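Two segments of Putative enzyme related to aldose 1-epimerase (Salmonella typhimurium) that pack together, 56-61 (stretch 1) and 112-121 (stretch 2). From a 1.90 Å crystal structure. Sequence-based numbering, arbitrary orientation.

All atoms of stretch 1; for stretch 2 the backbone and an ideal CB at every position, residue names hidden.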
ATOM      1  N   ALA A  56      -1.977  10.444   3.648  1.00 19.76           N
ATOM      2  CA  ALA A  56      -2.519  10.850   4.934  1.00 19.27           C
ATOM      3  C   ALA A  56      -1.386  10.712   5.954  1.00 19.52           C
ATOM      4  O   ALA A  56      -0.600   9.727   5.921  1.00 18.47           O
ATOM      5  CB  ALA A  56      -3.704   9.935   5.333  1.00 18.42           C
ATOM      6  N   LEU A  57      -1.347  11.646   6.919  1.00 19.64           N
ATOM      7  CA  LEU A  57      -0.470  11.493   8.079  1.00 19.92           C
ATOM      8  C   LEU A  57      -0.847  10.240   8.831  1.00 20.73           C
ATOM      9  O   LEU A  57       0.040   9.540   9.364  1.00 20.04           O
ATOM     10  CB  LEU A  57      -0.518  12.691   9.038  1.00 19.71           C
ATOM     11  CG  LEU A  57       0.144  13.948   8.455  1.00 20.93           C
ATOM     12  CD1 LEU A  57      -0.055  15.157   9.387  1.00 20.99           C
ATOM     13  CD2 LEU A  57       1.677  13.731   8.205  1.00 21.49           C
ATOM     14  N   GLN A  58      -2.151   9.980   8.921  1.00 19.57           N
ATOM     15  CA  GLN A  58      -2.628   8.728   9.535  1.00 19.80           C
ATOM     16  C   GLN A  58      -2.190   7.516   8.732  1.00 20.09           C
ATOM     17  O   GLN A  58      -2.566   7.362   7.563  1.00 20.03           O
ATOM     18  CB  GLN A  58      -4.151   8.753   9.701  1.00 19.44           C
ATOM     19  CG  GLN A  58      -4.690   7.506  10.362  1.00 22.73           C
ATOM     20  CD  GLN A  58      -6.126   7.723  10.722  1.00 22.66           C
ATOM     21  OE1 GLN A  58      -6.419   8.423  11.672  1.00 25.39           O
ATOM     22  NE2 GLN A  58      -7.014   7.151   9.958  1.00 21.51           N
ATOM     23  N   GLY A  59      -1.376   6.648   9.328  1.00 19.46           N
ATOM     24  CA  GLY A  59      -0.838   5.526   8.588  1.00 18.59           C
ATOM     25  C   GLY A  59       0.299   5.816   7.610  1.00 19.25           C
ATOM     26  O   GLY A  59       0.666   4.913   6.832  1.00 19.81           O
ATOM     27  N   ALA A  60       0.863   7.030   7.631  1.00 17.50           N
ATOM     28  CA  ALA A  60       1.787   7.482   6.557  1.00 17.76           C
ATOM     29  C   ALA A  60       1.331   6.854   5.252  1.00 17.89           C
ATOM     30  O   ALA A  60       2.101   6.132   4.583  1.00 17.66           O
ATOM     31  CB  ALA A  60       3.227   7.054   6.858  1.00 18.51           C
ATOM     32  N   HIS A  61       0.063   7.067   4.930  1.00 16.57           N
ATOM     33  CA  HIS A  61      -0.640   6.262   3.942  1.00 17.25           C
ATOM     34  C   HIS A  61      -0.586   6.954   2.594  1.00 18.67           C
ATOM     35  O   HIS A  61      -1.214   7.996   2.375  1.00 17.70           O
ATOM     36  CB  HIS A  61      -2.110   6.111   4.373  1.00 16.88           C
ATOM     37  CG  HIS A  61      -2.842   4.987   3.691  1.00 18.68           C
ATOM     38  ND1 HIS A  61      -3.466   3.965   4.396  1.00 22.07           N
ATOM     39  CD2 HIS A  61      -3.134   4.768   2.380  1.00 19.01           C
ATOM     40  CE1 HIS A  61      -4.051   3.142   3.537  1.00 18.87           C
ATOM     41  NE2 HIS A  61      -3.857   3.608   2.306  1.00 17.51           N
ATOM     42  N   UNK A 112      -1.573  -2.160  13.569  1.00 20.66           N
ATOM     43  CA  UNK A 112      -2.166  -0.899  14.063  1.00 19.47           C
ATOM     44  C   UNK A 112      -1.472   0.373  13.512  1.00 19.39           C
ATOM     45  O   UNK A 112      -1.952   1.485  13.714  1.00 19.00           O
ATOM     46  CB  UNK A 112      -2.107  -0.880  15.592  1.00 19.47           C
ATOM     47  N   UNK A 113      -0.345   0.204  12.823  1.00 17.65           N
ATOM     48  CA  UNK A 113       0.369   1.406  12.295  1.00 18.57           C
ATOM     49  C   UNK A 113      -0.456   2.228  11.298  1.00 18.26           C
ATOM     50  O   UNK A 113      -0.327   3.448  11.243  1.00 19.79           O
ATOM     51  CB  UNK A 113       1.669   0.975  11.613  1.00 18.57           C
ATOM     52  N   UNK A 114      -1.362   1.574  10.568  1.00 17.87           N
ATOM     53  CA  UNK A 114      -2.179   2.256   9.530  1.00 17.59           C
ATOM     54  C   UNK A 114      -3.273   3.103  10.151  1.00 19.60           C
ATOM     55  O   UNK A 114      -3.990   3.861   9.461  1.00 18.85           O
ATOM     56  CB  UNK A 114      -2.807   1.235   8.579  1.00 17.59           C
ATOM     57  N   UNK A 115      -3.465   2.925  11.467  1.00 19.29           N
ATOM     58  CA  UNK A 115      -4.541   3.628  12.193  1.00 19.30           C
ATOM     59  C   UNK A 115      -4.069   4.844  12.980  1.00 19.65           C
ATOM     60  O   UNK A 115      -4.908   5.664  13.434  1.00 21.66           O
ATOM     61  CB  UNK A 115      -5.229   2.657  13.155  1.00 19.30           C
ATOM     62  N   UNK A 116      -2.772   5.035  13.099  1.00 18.83           N
ATOM     63  CA  UNK A 116      -2.214   6.083  13.976  1.00 19.39           C
ATOM     64  C   UNK A 116      -1.565   7.216  13.177  1.00 20.20           C
ATOM     65  O   UNK A 116      -1.104   6.980  12.060  1.00 18.95           O
ATOM     66  CB  UNK A 116      -1.184   5.476  14.931  1.00 19.39           C
ATOM     67  N   UNK A 117      -1.524   8.442  13.758  1.00 21.35           N
ATOM     68  CA  UNK A 117      -0.904   9.551  13.089  1.00 21.11           C
ATOM     69  C   UNK A 117       0.599   9.435  13.129  1.00 21.69           C
ATOM     70  O   UNK A 117       1.179   9.256  14.213  1.00 22.11           O
ATOM     71  CB  UNK A 117      -1.355  10.873  13.714  1.00 21.11           C
ATOM     72  N   UNK A 118       1.215   9.528  11.951  1.00 20.89           N
ATOM     73  CA  UNK A 118       2.694   9.624  11.816  1.00 19.95           C
ATOM     74  C   UNK A 118       3.139  11.076  11.596  1.00 19.42           C
ATOM     75  O   UNK A 118       2.414  11.889  11.025  1.00 20.31           O
ATOM     76  CB  UNK A 118       3.182   8.756  10.654  1.00 19.95           C
ATOM     77  N   UNK A 119       4.371  11.365  11.981  1.00 18.07           N
ATOM     78  CA  UNK A 119       4.904  12.725  11.820  1.00 18.34           C
ATOM     79  C   UNK A 119       5.595  12.745  10.460  1.00 18.74           C
ATOM     80  O   UNK A 119       6.176  11.761  10.061  1.00 17.64           O
ATOM     81  CB  UNK A 119       5.862  13.110  12.949  1.00 18.34           C
ATOM     82  N   UNK A 120       5.513  13.844   9.758  1.00 18.15           N
ATOM     83  CA  UNK A 120       6.385  14.036   8.619  1.00 17.46           C
ATOM     84  C   UNK A 120       7.680  14.611   9.126  1.00 18.00           C
ATOM     85  O   UNK A 120       7.778  15.809   9.493  1.00 18.98           O
ATOM     86  CB  UNK A 120       5.749  14.941   7.562  1.00 17.46           C
ATOM     87  N   UNK A 121       8.718  13.761   9.170  1.00 18.05           N
ATOM     88  CA  UNK A 121       9.969  14.082   9.815  1.00 18.29           C
ATOM     89  C   UNK A 121      10.894  14.830   8.865  1.00 19.03           C
ATOM     90  O   UNK A 121      11.643  15.723   9.320  1.00 20.19           O
ATOM     91  CB  UNK A 121      10.644  12.808  10.327  1.00 18.29           C
TER

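Stretch 1 offers mostly backbone: a type II turn from Leu57 to Ala60 whose Leu57 O and Gly59 N face stretch 2. Position 112 has nothing of stretch 1 within reach of its CB, so this contact sets no rule there; the residue is Phe112. At 113 the CB again meets nothing, but the carbonyl matters: its O lies 3.4 Å from Gly59 CA, a CA-H...O contact that any residue could make. The residue is Ala113.

Position 114 makes the closest CA-to-CA approach, its CA 3.7 Å from Gly59 CA. An ideal CB on residue 59 would sit 2.8 Å from the O of 114, a clash, so glycine there lets the two backbones close, although its own backbone angles, at which a CB would jam against the preceding carbonyl O, already call for glycine. The CB of 114 itself points sideways, 4.7 Å from Gly59 CA, and small residues or long chains able to turn outward would suit. Arg114 takes the second course: its end leads away, while its O accepts from a water that also hydrogen-bonds His61 ND1.

At 115 the CB points away, leaving the choice open to many residues; Asn115 occupies it, and its O packs 3.6 Å from Gln58 CG. Position 116 also points its CB away, yet its carbonyl does the work: Gly59 N donates to the O of 116 at 2.8 Å, and Gln58 CA approaches the same O at 3.4 Å. Side-chain identity is free as far as stretch 1 is concerned, and Leu116 is found. Position 117 bridges with Gln58, CA to CA 4.0 Å. With phi -75°, its CB pointing away and no hydrogen bond to stretch 1 asked of its N, proline is as welcome as many others; Pro117 is the residue.

Position 118 is where a side chain counts. Its N donates to Leu57 O at 2.8 Å and 165°, and its CB points toward stretch 1, 4.2 Å from Ala60 CB. The methyl and the turn's peptide present a surface suited to a flat or broad apolar group, aromatic or large aliphatic. Trp118 lays its ring there: Ala60 CB stands 3.8 Å from the centroid of the six-membered ring, over the face, with Ala60 N and Gly59 C over a face as well. Its NE1 donates to Ala113 O at 3.0 Å, tying the indole back to its own loop.

The CB of 119 points away, and Ala119 adds almost nothing. At 120 the ideal CB lies 4.3 Å from Leu57 CD2, which any residue with a CB could meet, an aliphatic one fitting well; in Leu120 the CB makes the apolar contact, 4.2 Å from Leu57 CD2, and the branches lie farther off. Position 121 is out of reach, unconstrained here, and carries Lys121.

Stretch 2 (112-121) FARNLPWALK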
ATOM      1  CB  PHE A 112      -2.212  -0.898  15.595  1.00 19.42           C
ATOM      2  CG  PHE A 112      -0.879  -1.087  16.232  1.00 21.28           C
ATOM      3  CD1 PHE A 112      -0.550  -2.317  16.791  1.00 19.37           C
ATOM      4  CD2 PHE A 112       0.070  -0.061  16.255  1.00 20.24           C
ATOM      5  CE1 PHE A 112       0.673  -2.502  17.406  1.00 21.49           C
ATOM      6  CE2 PHE A 112       1.314  -0.243  16.882  1.00 24.45           C
ATOM      7  CZ  PHE A 112       1.622  -1.501  17.435  1.00 23.54           C
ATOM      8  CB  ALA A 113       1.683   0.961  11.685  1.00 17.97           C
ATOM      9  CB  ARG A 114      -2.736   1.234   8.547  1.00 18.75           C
ATOM     10  CG  ARG A 114      -3.699   0.177   9.178  1.00 19.98           C
ATOM     11  CD  ARG A 114      -4.075  -0.778   8.096  1.00 23.89           C
ATOM     12  NE  ARG A 114      -5.038  -1.777   8.531  1.00 19.38           N
ATOM     13  CZ  ARG A 114      -5.968  -2.304   7.761  1.00 23.45           C
ATOM     14  NH1 ARG A 114      -6.114  -1.903   6.496  1.00 21.50           N
ATOM     15  NH2 ARG A 114      -6.803  -3.236   8.273  1.00 18.46           N
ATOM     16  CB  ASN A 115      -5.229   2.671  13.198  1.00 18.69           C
ATOM     17  CG  ASN A 115      -5.748   1.395  12.551  1.00 20.53           C
ATOM     18  OD1 ASN A 115      -5.035   0.372  12.470  1.00 20.57           O
ATOM     19  ND2 ASN A 115      -6.964   1.452  12.037  1.00 20.04           N
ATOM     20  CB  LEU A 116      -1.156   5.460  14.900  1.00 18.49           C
ATOM     21  CG  LEU A 116      -1.667   4.346  15.816  1.00 20.59           C
ATOM     22  CD1 LEU A 116      -0.428   3.712  16.499  1.00 17.91           C
ATOM     23  CD2 LEU A 116      -2.638   4.966  16.862  1.00 23.80           C
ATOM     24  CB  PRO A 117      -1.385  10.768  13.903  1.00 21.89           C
ATOM     25  CG  PRO A 117      -1.756  10.197  15.312  1.00 21.79           C
ATOM     26  CD  PRO A 117      -2.144   8.816  15.056  1.00 21.54           C
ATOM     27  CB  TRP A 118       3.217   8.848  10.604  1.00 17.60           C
ATOM     28  CG  TRP A 118       2.941   7.358  10.570  1.00 18.77           C
ATOM     29  CD1 TRP A 118       1.743   6.733  10.853  1.00 16.18           C
ATOM     30  CD2 TRP A 118       3.848   6.328  10.150  1.00 18.83           C
ATOM     31  NE1 TRP A 118       1.864   5.370  10.651  1.00 19.01           N
ATOM     32  CE2 TRP A 118       3.138   5.083  10.218  1.00 17.21           C
ATOM     33  CE3 TRP A 118       5.186   6.321   9.764  1.00 17.02           C
ATOM     34  CZ2 TRP A 118       3.723   3.840   9.847  1.00 17.95           C
ATOM     35  CZ3 TRP A 118       5.783   5.076   9.388  1.00 19.81           C
ATOM     36  CH2 TRP A 118       5.058   3.856   9.450  1.00 19.31           C
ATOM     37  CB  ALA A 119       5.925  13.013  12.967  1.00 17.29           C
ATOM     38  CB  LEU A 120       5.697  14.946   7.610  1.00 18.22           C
ATOM     39  CG  LEU A 120       6.560  15.480   6.449  1.00 16.05           C
ATOM     40  CD1 LEU A 120       6.971  14.248   5.609  1.00 19.25           C
ATOM     41  CD2 LEU A 120       5.820  16.464   5.535  1.00 19.23           C
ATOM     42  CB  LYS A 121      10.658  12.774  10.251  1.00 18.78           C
ATOM     43  CG  LYS A 121      11.872  12.928  11.078  1.00 22.15           C
ATOM     44  CD  LYS A 121      12.537  11.541  11.332  1.00 28.02           C
ATOM     45  CE  LYS A 121      13.642  11.671  12.398  1.00 33.59           C
ATOM     46  NZ  LYS A 121      13.146  12.360  13.667  1.00 36.77           N
TER
HETATM   47  O   HOH W   1      -4.864   3.593   6.909  1.00 23.92           O
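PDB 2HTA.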